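Local coordinates for protein transcriptional activator HlyU (Vibrio cholerae, PDB 4K2E) that activates transcription of the hemolysin gene hlyA as a dimeric DNA-binding protein with a winged-helix fold, and may promote expression of other virulence determinants, at residues A[23-26]-A[27-31]; A[70-74]-A[75-79]; A[90-93]-A[94-98]; A[98-101]-A[102-105]. One frame throughout, in Å; residues are numbered along the deposited sequence.

Interaction 1: residues A[23-26]-A[27-31]; sequences AKAV and VLLKA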
loop_
_atom_site.group_PDB
_atom_site.type_symbol
_atom_site.label_atom_id
_atom_site.label_comp_id
_atom_site.label_asym_id
_atom_site.label_seq_id
_atom_site.Cartn_x
_atom_site.Cartn_y
_atom_site.Cartn_z
ATOM N N ALA A 23 6.322 9.771 -3.838
ATOM C CA ALA A 23 6.489 9.090 -5.133
ATOM C C ALA A 23 7.073 7.644 -5.067
ATOM O O ALA A 23 6.529 6.697 -5.673
ATOM C CB ALA A 23 7.302 9.963 -6.079
ATOM N N LYS A 24 8.181 7.468 -4.347
ATOM C CA LYS A 24 8.820 6.151 -4.255
ATOM C C LYS A 24 7.954 5.146 -3.486
ATOM O O LYS A 24 7.761 3.957 -3.890
ATOM C CB LYS A 24 10.185 6.268 -3.576
ATOM C CG LYS A 24 10.890 4.926 -3.357
ATOM C CD LYS A 24 12.337 5.122 -2.886
ATOM C CE LYS A 24 13.053 3.781 -2.679
ATOM N NZ LYS A 24 14.301 3.917 -1.856
ATOM N N ALA A 25 7.421 5.634 -2.368
ATOM C CA ALA A 25 6.498 4.812 -1.599
ATOM C C ALA A 25 5.346 4.384 -2.492
ATOM O O ALA A 25 4.884 3.254 -2.417
ATOM C CB ALA A 25 5.988 5.573 -0.415
ATOM N N VAL A 26 4.903 5.288 -3.360
ATOM C CA VAL A 26 3.732 5.026 -4.177
ATOM C C VAL A 26 4.047 3.976 -5.259
ATOM O O VAL A 26 3.194 3.168 -5.599
ATOM C CB VAL A 26 3.147 6.320 -4.778
ATOM C CG1 VAL A 26 2.176 6.020 -5.884
ATOM C CG2 VAL A 26 2.422 7.137 -3.679
ATOM N N VAL A 27 5.274 3.966 -5.775
ATOM C CA VAL A 27 5.669 2.865 -6.673
ATOM C C VAL A 27 5.457 1.534 -5.975
ATOM O O VAL A 27 4.842 0.584 -6.527
ATOM C CB VAL A 27 7.142 2.932 -7.103
ATOM C CG1 VAL A 27 7.510 1.635 -7.888
ATOM C CG2 VAL A 27 7.372 4.173 -7.924
ATOM N N LEU A 28 5.954 1.467 -4.747
ATOM C CA LEU A 28 5.757 0.243 -3.987
ATOM C C LEU A 28 4.279 -0.106 -3.745
ATOM O O LEU A 28 3.851 -1.244 -3.917
ATOM C CB LEU A 28 6.475 0.356 -2.661
ATOM C CG LEU A 28 6.209 -0.821 -1.735
ATOM C CD1 LEU A 28 7.132 -1.989 -2.102
ATOM C CD2 LEU A 28 6.403 -0.364 -0.289
ATOM N N LEU A 29 3.498 0.898 -3.339
ATOM C CA LEU A 29 2.083 0.691 -3.036
ATOM C C LEU A 29 1.288 0.260 -4.274
ATOM O O LEU A 29 0.395 -0.584 -4.178
ATOM C CB LEU A 29 1.473 1.979 -2.394
ATOM C CG LEU A 29 2.124 2.294 -1.044
ATOM C CD1 LEU A 29 1.904 3.733 -0.623
ATOM C CD2 LEU A 29 1.534 1.366 -0.009
ATOM N N LYS A 30 1.588 0.868 -5.418
ATOM C CA LYS A 30 0.897 0.555 -6.658
ATOM C C LYS A 30 1.241 -0.896 -7.069
ATOM O O LYS A 30 0.367 -1.610 -7.557
ATOM C CB LYS A 30 1.307 1.513 -7.792
ATOM C CG LYS A 30 0.702 2.918 -7.663
ATOM C CD LYS A 30 0.955 3.780 -8.892
ATOM C CE LYS A 30 0.192 5.084 -8.797
ATOM N NZ LYS A 30 0.738 6.123 -9.722
ATOM N N ALA A 31 2.471 -1.321 -6.815
ATOM C CA ALA A 31 2.807 -2.715 -7.148
ATOM C C ALA A 31 2.056 -3.686 -6.210
ATOM O O ALA A 31 1.560 -4.726 -6.657
ATOM C CB ALA A 31 4.318 -2.953 -7.166
#
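V26 and K30, one helical turn apart, carry the main side-chain contact between residues 23-26 and 27-31. K30 runs on fully extended past CG, and its CE comes to 3.6 Å from V26 CG1, the two side chains crossing at a slant. V26 places that methyl beside its own carbonyl carbon (chi1 165°), on the route K30 takes. A lysine suits the position because its methylenes can lie over the buried valine while the ammonium group reaches the exposed side of the helix. The other apolar pair is looser: A25 CB and L29 CD1 stand 4.5 Å apart.

The polar contacts are those of the main chain. Four successive amides donate to the carbonyl four residues back. K30 N to V26 O is the shortest at 2.8 Å, and L29 N to A25 O measures 2.9 Å. The bond from L28 N to K24 O is longer, 3.2 Å, but nearly straight, with an N-H...O angle of 168°.

Side-chain carbons also rest on these carbonyls. L29 CG sits 3.2 Å from A25 O and K30 CG the same distance from V26 O, in each case because CG lies beside the residue's own backbone N. V27 CG2 likewise approaches A23 O.

The residue types follow the surroundings. A25 is small where Y107 of the second subunit packs, L28 meets that same tyrosine as well as L77, and K24, exposed, packs on that tyrosine too. This is a regular amphipathic alpha-helix, the N-terminal helix 16-32 of an ArsR-type winged-helix dimer, packed on its own domain and on the partner subunit.

Interaction 2: residues A[70-74]-A[75-79]; sequences AWLRR and DGLVN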
loop_
_atom_site.group_PDB
_atom_site.type_symbol
_atom_site.label_atom_id
_atom_site.label_comp_id
_atom_site.label_asym_id
_atom_site.label_seq_id
_atom_site.Cartn_x
_atom_site.Cartn_y
_atom_site.Cartn_z
ATOM N N ALA A 70 5.873 -10.289 -13.752
ATOM C CA ALA A 70 6.657 -9.375 -14.566
ATOM C C ALA A 70 6.648 -7.966 -13.949
ATOM O O ALA A 70 7.687 -7.281 -13.906
ATOM C CB ALA A 70 6.141 -9.345 -15.967
ATOM N N TRP A 71 5.465 -7.546 -13.507
ATOM C CA TRP A 71 5.309 -6.291 -12.789
ATOM C C TRP A 71 6.143 -6.290 -11.511
ATOM O O TRP A 71 6.905 -5.349 -11.270
ATOM C CB TRP A 71 3.821 -6.064 -12.486
ATOM C CG TRP A 71 3.449 -4.688 -11.924
ATOM C CD1 TRP A 71 4.060 -4.009 -10.899
ATOM C CD2 TRP A 71 2.338 -3.890 -12.327
ATOM N NE1 TRP A 71 3.392 -2.818 -10.659
ATOM C CE2 TRP A 71 2.333 -2.729 -11.521
ATOM C CE3 TRP A 71 1.344 -4.043 -13.299
ATOM C CZ2 TRP A 71 1.379 -1.727 -11.669
ATOM C CZ3 TRP A 71 0.402 -3.045 -13.443
ATOM C CH2 TRP A 71 0.427 -1.907 -12.629
ATOM N N LEU A 72 6.050 -7.349 -10.708
ATOM C CA LEU A 72 6.829 -7.376 -9.474
ATOM C C LEU A 72 8.359 -7.342 -9.736
ATOM O O LEU A 72 9.104 -6.763 -8.954
ATOM C CB LEU A 72 6.447 -8.572 -8.592
ATOM C CG LEU A 72 4.995 -8.633 -8.127
ATOM C CD1 LEU A 72 4.725 -9.986 -7.456
ATOM C CD2 LEU A 72 4.618 -7.424 -7.161
ATOM N N ARG A 73 8.814 -7.976 -10.823
ATOM C CA ARG A 73 10.237 -7.984 -11.204
ATOM C C ARG A 73 10.622 -6.547 -11.626
ATOM O O ARG A 73 11.633 -5.994 -11.199
ATOM C CB ARG A 73 10.508 -8.955 -12.365
ATOM C CG ARG A 73 10.425 -10.442 -11.967
ATOM C CD ARG A 73 11.360 -11.374 -12.768
ATOM N NE ARG A 73 11.293 -11.252 -14.222
ATOM C CZ ARG A 73 10.273 -11.690 -14.944
ATOM N NH1 ARG A 73 9.217 -12.249 -14.358
ATOM N NH2 ARG A 73 10.298 -11.566 -16.246
ATOM N N ARG A 74 9.786 -5.963 -12.467
ATOM C CA ARG A 74 10.076 -4.668 -13.064
ATOM C C ARG A 74 10.229 -3.578 -11.984
ATOM O O ARG A 74 11.150 -2.761 -12.051
ATOM C CB ARG A 74 8.969 -4.281 -14.044
ATOM C CG ARG A 74 9.133 -2.878 -14.606
ATOM C CD ARG A 74 8.140 -2.599 -15.704
ATOM N NE ARG A 74 6.776 -2.758 -15.224
ATOM C CZ ARG A 74 5.915 -3.664 -15.676
ATOM N NH1 ARG A 74 6.266 -4.525 -16.639
ATOM N NH2 ARG A 74 4.690 -3.705 -15.174
ATOM N N ASP A 75 9.380 -3.623 -10.965
ATOM C CA ASP A 75 9.456 -2.607 -9.918
ATOM C C ASP A 75 10.336 -2.967 -8.744
ATOM O O ASP A 75 10.431 -2.210 -7.784
ATOM C CB ASP A 75 8.053 -2.187 -9.473
ATOM C CG ASP A 75 7.380 -1.345 -10.507
ATOM O OD1 ASP A 75 8.125 -0.745 -11.284
ATOM O OD2 ASP A 75 6.138 -1.311 -10.581
ATOM N N GLY A 76 10.984 -4.125 -8.815
ATOM C CA GLY A 76 12.005 -4.495 -7.852
ATOM C C GLY A 76 11.512 -5.088 -6.549
ATOM O O GLY A 76 12.206 -4.989 -5.539
ATOM N N LEU A 77 10.333 -5.713 -6.551
ATOM C CA LEU A 77 9.748 -6.202 -5.297
ATOM C C LEU A 77 10.149 -7.671 -5.061
ATOM O O LEU A 77 9.947 -8.229 -3.983
ATOM C CB LEU A 77 8.234 -6.094 -5.325
ATOM C CG LEU A 77 7.731 -4.658 -5.007
ATOM C CD1 LEU A 77 7.692 -3.810 -6.232
ATOM C CD2 LEU A 77 6.387 -4.743 -4.371
ATOM N N VAL A 78 10.729 -8.260 -6.089
ATOM C CA VAL A 78 10.951 -9.698 -6.112
ATOM C C VAL A 78 12.287 -10.019 -6.791
ATOM O O VAL A 78 12.718 -9.302 -7.697
ATOM C CB VAL A 78 9.722 -10.264 -6.841
ATOM C CG1 VAL A 78 10.055 -10.939 -8.082
ATOM C CG2 VAL A 78 8.755 -10.935 -5.876
ATOM N N ASN A 79 12.975 -11.060 -6.315
ATOM C CA ASN A 79 14.190 -11.561 -6.957
ATOM C C ASN A 79 13.960 -12.953 -7.529
ATOM O O ASN A 79 13.095 -13.704 -7.052
ATOM C CB ASN A 79 15.358 -11.652 -5.971
ATOM C CG ASN A 79 15.885 -10.291 -5.547
ATOM O OD1 ASN A 79 16.023 -9.373 -6.360
ATOM N ND2 ASN A 79 16.199 -10.166 -4.266
HETATM O O HOH W 1 5.339 -1.153 -13.436
#
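A water molecule is gripped by both R74 and D75: it accepts from R74 NE at 2.8 Å and donates to D75 OD2 at 3.0 Å. It thereby links opposite charges that do not touch directly, their guanidinium and carboxylate planes standing 86° apart. The same OD2 lies 3.1 Å from W71 NE1, obliquely to the indole. R74 bends at chi3 (58°), which folds its guanidinium back along the helix, so that NH2 comes over one face of the W71 ring near its rim, while the water and W71 CE3 lie at the edge of the guanidinium. An arginine can thus serve the water and cover part of the tryptophan at once, and R37 makes a cation-pi contact with the same indole.

Beneath these side chains helix 62-74 ends in a Schellman motif. L77 N reaches back five residues to L72 O, at 2.9 Å, nearly along the C=O axis. D75 N still bonds to W71 O as in the helix, at 3.0 Å. G76 N donates to R73 O from well above the carbonyl plane. G76 itself has a phi of 83°, a region that favours glycine, and this lets the chain turn out of the helix into strand 78-83, the first strand of the wing.

Leucine and valine fill the inner side of the turn. L72 CB meets V78 CB at 4.1 Å, and L72 CD2 meets L77 CD2 at 4.3 Å, with L41 touching both leucines. On the outer side R73 offers only aliphatic chain to V78, CG to CG1 at 3.9 Å. The amide of V78 is buried without a partner.

Interaction 3: residues A[90-93]-A[94-98]; sequences TLSS and TEVKA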
loop_
_atom_site.group_PDB
_atom_site.type_symbol
_atom_site.label_atom_id
_atom_site.label_comp_id
_atom_site.label_asym_id
_atom_site.label_seq_id
_atom_site.Cartn_x
_atom_site.Cartn_y
_atom_site.Cartn_z
ATOM N N THR A 90 11.762 -14.809 -4.680
ATOM C CA THR A 90 11.802 -14.413 -3.265
ATOM C C THR A 90 11.478 -12.911 -3.174
ATOM O O THR A 90 11.581 -12.203 -4.167
ATOM C CB THR A 90 13.188 -14.583 -2.655
ATOM O OG1 THR A 90 14.165 -14.182 -3.609
ATOM C CG2 THR A 90 13.463 -16.028 -2.264
ATOM N N LEU A 91 11.146 -12.411 -1.987
ATOM C CA LEU A 91 11.002 -10.940 -1.827
ATOM C C LEU A 91 12.370 -10.304 -1.905
ATOM O O LEU A 91 13.378 -10.934 -1.555
ATOM C CB LEU A 91 10.390 -10.616 -0.476
ATOM C CG LEU A 91 8.986 -11.167 -0.263
ATOM C CD1 LEU A 91 8.445 -10.721 1.103
ATOM C CD2 LEU A 91 8.025 -10.736 -1.372
ATOM N N SER A 92 12.410 -9.037 -2.304
ATOM C CA SER A 92 13.663 -8.350 -2.553
ATOM C C SER A 92 14.007 -7.347 -1.455
ATOM O O SER A 92 14.854 -7.601 -0.602
ATOM C CB SER A 92 13.562 -7.572 -3.860
ATOM O OG SER A 92 12.757 -6.408 -3.659
ATOM N N SER A 93 13.342 -6.202 -1.499
ATOM C CA SER A 93 13.758 -5.034 -0.721
ATOM C C SER A 93 13.388 -5.111 0.752
ATOM O O SER A 93 12.460 -5.825 1.128
ATOM C CB SER A 93 13.140 -3.770 -1.315
ATOM O OG SER A 93 11.736 -3.756 -1.126
ATOM N N THR A 94 14.122 -4.359 1.569
ATOM C CA THR A 94 13.813 -4.164 2.984
ATOM C C THR A 94 12.396 -3.633 3.141
ATOM O O THR A 94 11.661 -4.050 4.047
ATOM C CB THR A 94 14.775 -3.135 3.615
ATOM O OG1 THR A 94 16.064 -3.240 3.003
ATOM C CG2 THR A 94 14.917 -3.368 5.107
ATOM N N GLU A 95 12.019 -2.708 2.255
ATOM C CA GLU A 95 10.719 -2.053 2.330
ATOM C C GLU A 95 9.607 -3.047 2.069
ATOM O O GLU A 95 8.616 -3.080 2.811
ATOM C CB GLU A 95 10.587 -0.882 1.331
ATOM C CG GLU A 95 11.507 0.301 1.601
ATOM C CD GLU A 95 12.957 0.031 1.232
ATOM O OE1 GLU A 95 13.212 -0.754 0.286
ATOM O OE2 GLU A 95 13.838 0.602 1.904
ATOM N N VAL A 96 9.734 -3.846 1.007
ATOM C CA VAL A 96 8.644 -4.763 0.747
ATOM C C VAL A 96 8.544 -5.839 1.837
ATOM O O VAL A 96 7.443 -6.154 2.279
ATOM C CB VAL A 96 8.598 -5.349 -0.703
ATOM C CG1 VAL A 96 9.649 -6.419 -0.923
ATOM C CG2 VAL A 96 7.228 -5.951 -0.950
ATOM N N LYS A 97 9.674 -6.372 2.284
ATOM C CA LYS A 97 9.666 -7.333 3.384
ATOM C C LYS A 97 8.972 -6.762 4.629
ATOM O O LYS A 97 8.110 -7.406 5.202
ATOM C CB LYS A 97 11.085 -7.782 3.738
ATOM C CG LYS A 97 11.787 -8.527 2.637
ATOM C CD LYS A 97 13.207 -8.910 3.073
ATOM C CE LYS A 97 13.937 -9.641 1.949
ATOM N NZ LYS A 97 15.312 -10.084 2.398
ATOM N N ALA A 98 9.343 -5.547 5.026
ATOM C CA ALA A 98 8.709 -4.893 6.179
ATOM C C ALA A 98 7.196 -4.710 5.979
ATOM O O ALA A 98 6.373 -4.958 6.891
ATOM C CB ALA A 98 9.393 -3.552 6.460
#
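S93 caps the helix that begins at T94: its OG accepts from V96 N at 2.9 Å, with an N-H...O angle of 164°. The hydroxyl reaches that amide because chi1 of 68° holds OG between the backbone N and the carbonyl carbon, turned in over the first helical turn. Serine suits an N-cap, since its short side chain can replace the carbonyl that a preceding turn would have supplied. S93 also gives its main-chain oxygen to K97 N, an almost straight bond of 3.1 Å that starts the regular helical pattern.

V96 adopts the same kind of first torsion (75°). This tucks CG1 under the cap, 3.4 Å from S93 OG, and brings it within 4.3 Å of L91 CB. E95 curls back instead of extending: the bend at chi2 carries OE1 to 3.4 Å from S93 CB, so the carboxylate lies beside the start of the helix.

K97 is straight beyond CG and runs back along the incoming chain. Its CG passes 3.2 Å from S93 O, and farther along CE comes to 3.4 Å from S92 O. The methylenes thereby cover the link from strand 86-91 while the amine stays at the exposed end. L91, buried at the end of the strand, points at the helix and packs against L41 and L44.

Of the polar groups at the turn, S93 N is buried without a partner, whereas the V96 and K97 amides both find acceptors in S93, one in its hydroxyl and one in its carbonyl. The carboxylate of E95 near the helix N-terminus would probably interact favourably with the helix dipole.

Interaction 4: residues A[98-101]-A[102-105]; sequences AMIE and LLHR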
loop_
_atom_site.group_PDB
_atom_site.type_symbol
_atom_site.label_atom_id
_atom_site.label_comp_id
_atom_site.label_asym_id
_atom_site.label_seq_id
_atom_site.Cartn_x
_atom_site.Cartn_y
_atom_site.Cartn_z
ATOM N N ALA A 98 9.343 -5.547 5.026
ATOM C CA ALA A 98 8.709 -4.893 6.179
ATOM C C ALA A 98 7.196 -4.710 5.979
ATOM O O ALA A 98 6.373 -4.958 6.891
ATOM C CB ALA A 98 9.393 -3.552 6.460
ATOM N N MET A 99 6.810 -4.307 4.770
ATOM C CA MET A 99 5.396 -4.074 4.524
ATOM C C MET A 99 4.605 -5.388 4.527
ATOM O O MET A 99 3.525 -5.450 5.095
ATOM C CB MET A 99 5.184 -3.282 3.226
ATOM C CG MET A 99 3.711 -2.988 2.911
ATOM S SD MET A 99 2.880 -1.937 4.145
ATOM C CE MET A 99 4.049 -0.571 4.305
ATOM N N ILE A 100 5.168 -6.448 3.934
ATOM C CA ILE A 100 4.498 -7.734 3.897
ATOM C C ILE A 100 4.405 -8.336 5.309
ATOM O O ILE A 100 3.373 -8.888 5.685
ATOM C CB ILE A 100 5.197 -8.729 2.933
ATOM C CG1 ILE A 100 5.190 -8.180 1.509
ATOM C CG2 ILE A 100 4.490 -10.089 2.954
ATOM C CD1 ILE A 100 3.804 -7.847 1.007
ATOM N N GLU A 101 5.469 -8.199 6.100
ATOM C CA GLU A 101 5.433 -8.678 7.474
ATOM C C GLU A 101 4.275 -8.024 8.195
ATOM O O GLU A 101 3.489 -8.701 8.886
ATOM C CB GLU A 101 6.718 -8.337 8.227
ATOM C CG GLU A 101 7.887 -9.214 7.936
ATOM C CD GLU A 101 9.110 -8.770 8.705
ATOM O OE1 GLU A 101 10.238 -8.964 8.199
ATOM O OE2 GLU A 101 8.936 -8.216 9.814
ATOM N N LEU A 102 4.182 -6.699 8.035
ATOM C CA LEU A 102 3.145 -5.947 8.726
ATOM C C LEU A 102 1.754 -6.403 8.294
ATOM O O LEU A 102 0.884 -6.653 9.117
ATOM C CB LEU A 102 3.314 -4.424 8.516
ATOM C CG LEU A 102 2.166 -3.603 9.127
ATOM C CD1 LEU A 102 2.030 -3.893 10.608
ATOM C CD2 LEU A 102 2.364 -2.092 8.897
ATOM N N LEU A 103 1.554 -6.508 6.997
ATOM C CA LEU A 103 0.253 -6.916 6.480
ATOM C C LEU A 103 -0.128 -8.300 6.964
ATOM O O LEU A 103 -1.297 -8.583 7.231
ATOM C CB LEU A 103 0.261 -6.883 4.954
ATOM C CG LEU A 103 0.245 -5.447 4.437
ATOM C CD1 LEU A 103 0.537 -5.468 2.965
ATOM C CD2 LEU A 103 -1.102 -4.832 4.729
ATOM N N HIS A 104 0.873 -9.170 7.072
ATOM C CA HIS A 104 0.653 -10.508 7.562
ATOM C C HIS A 104 0.137 -10.423 8.993
ATOM O O HIS A 104 -0.882 -11.025 9.329
ATOM C CB HIS A 104 1.953 -11.319 7.484
ATOM C CG HIS A 104 1.746 -12.797 7.603
ATOM N ND1 HIS A 104 0.984 -13.512 6.705
ATOM C CD2 HIS A 104 2.187 -13.686 8.520
ATOM C CE1 HIS A 104 0.968 -14.784 7.063
ATOM N NE2 HIS A 104 1.691 -14.917 8.158
ATOM N N ARG A 105 0.826 -9.656 9.835
ATOM C CA ARG A 105 0.401 -9.509 11.228
ATOM C C ARG A 105 -1.005 -8.890 11.380
ATOM O O ARG A 105 -1.783 -9.335 12.211
ATOM C CB ARG A 105 1.441 -8.720 12.038
ATOM C CG ARG A 105 0.866 -7.955 13.241
ATOM C CD ARG A 105 1.951 -7.357 14.153
ATOM N NE ARG A 105 2.778 -6.354 13.481
ATOM C CZ ARG A 105 3.948 -6.617 12.900
ATOM N NH1 ARG A 105 4.426 -7.856 12.914
ATOM N NH2 ARG A 105 4.643 -5.650 12.304
#
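The guanidinium of R105 has E101 O over one face, with NH1 4.2 Å from that oxygen. A bend at chi3 (63°) turns the group back along the helix toward E101, yet the charges remain apart: E101 OE2 and R105 NH1 are 5.5 Å from each other, so any attraction between them is probably weak. The imidazole of H104 leads away from residues 98-101, toward Q109, and touches them through CB, which sits 3.3 Å from both I100 O and E101 O.

Apolar chains meet on the inner side. M99 CG lies 4.0 Å from L103 CD1, and I100 CD1 approaches the same methyl more loosely. L103 leans along the carbonyl of M99, its CG 3.3 Å from M99 O, while its amide donates to that oxygen at 2.9 Å. The amides of L102, H104 and R105 bond in the same way, each four residues back.

Methionine and leucine, neither branched at CB, suit a surface that must fit a twin: M99 packs on L102, L102 on L102 and L103 on M99 of the second subunit. I100 and L103 also touch M32. This is the C-terminal helix 94-108 of an ArsR-type winged-helix protein, amphipathic and used for dimerisation.

In the fold
Interactions 1, 2 and 3 meet around L77 and L28. A31 CB and L28 CD1 in interaction 1 lie 3.6 Å from L77 CD1 and CD2 of interaction 2 respectively, and L28 CD1 is 3.9 Å from V96 CB of interaction 3. The last two are also joined through the wing sheet, where N79 N is 2.8 Å from T90 O. Interaction 4 continues the helix of interaction 3, sharing A98, with L91 CD1 4.1 Å from I100 CG1; it does not touch interaction 2, their centres being about 18 Å apart. Interactions 1, 3 and 4 all touch the second subunit, whereas interaction 2 begins at A70, the last residue of the predicted DNA-binding helix-turn-helix, 51-70.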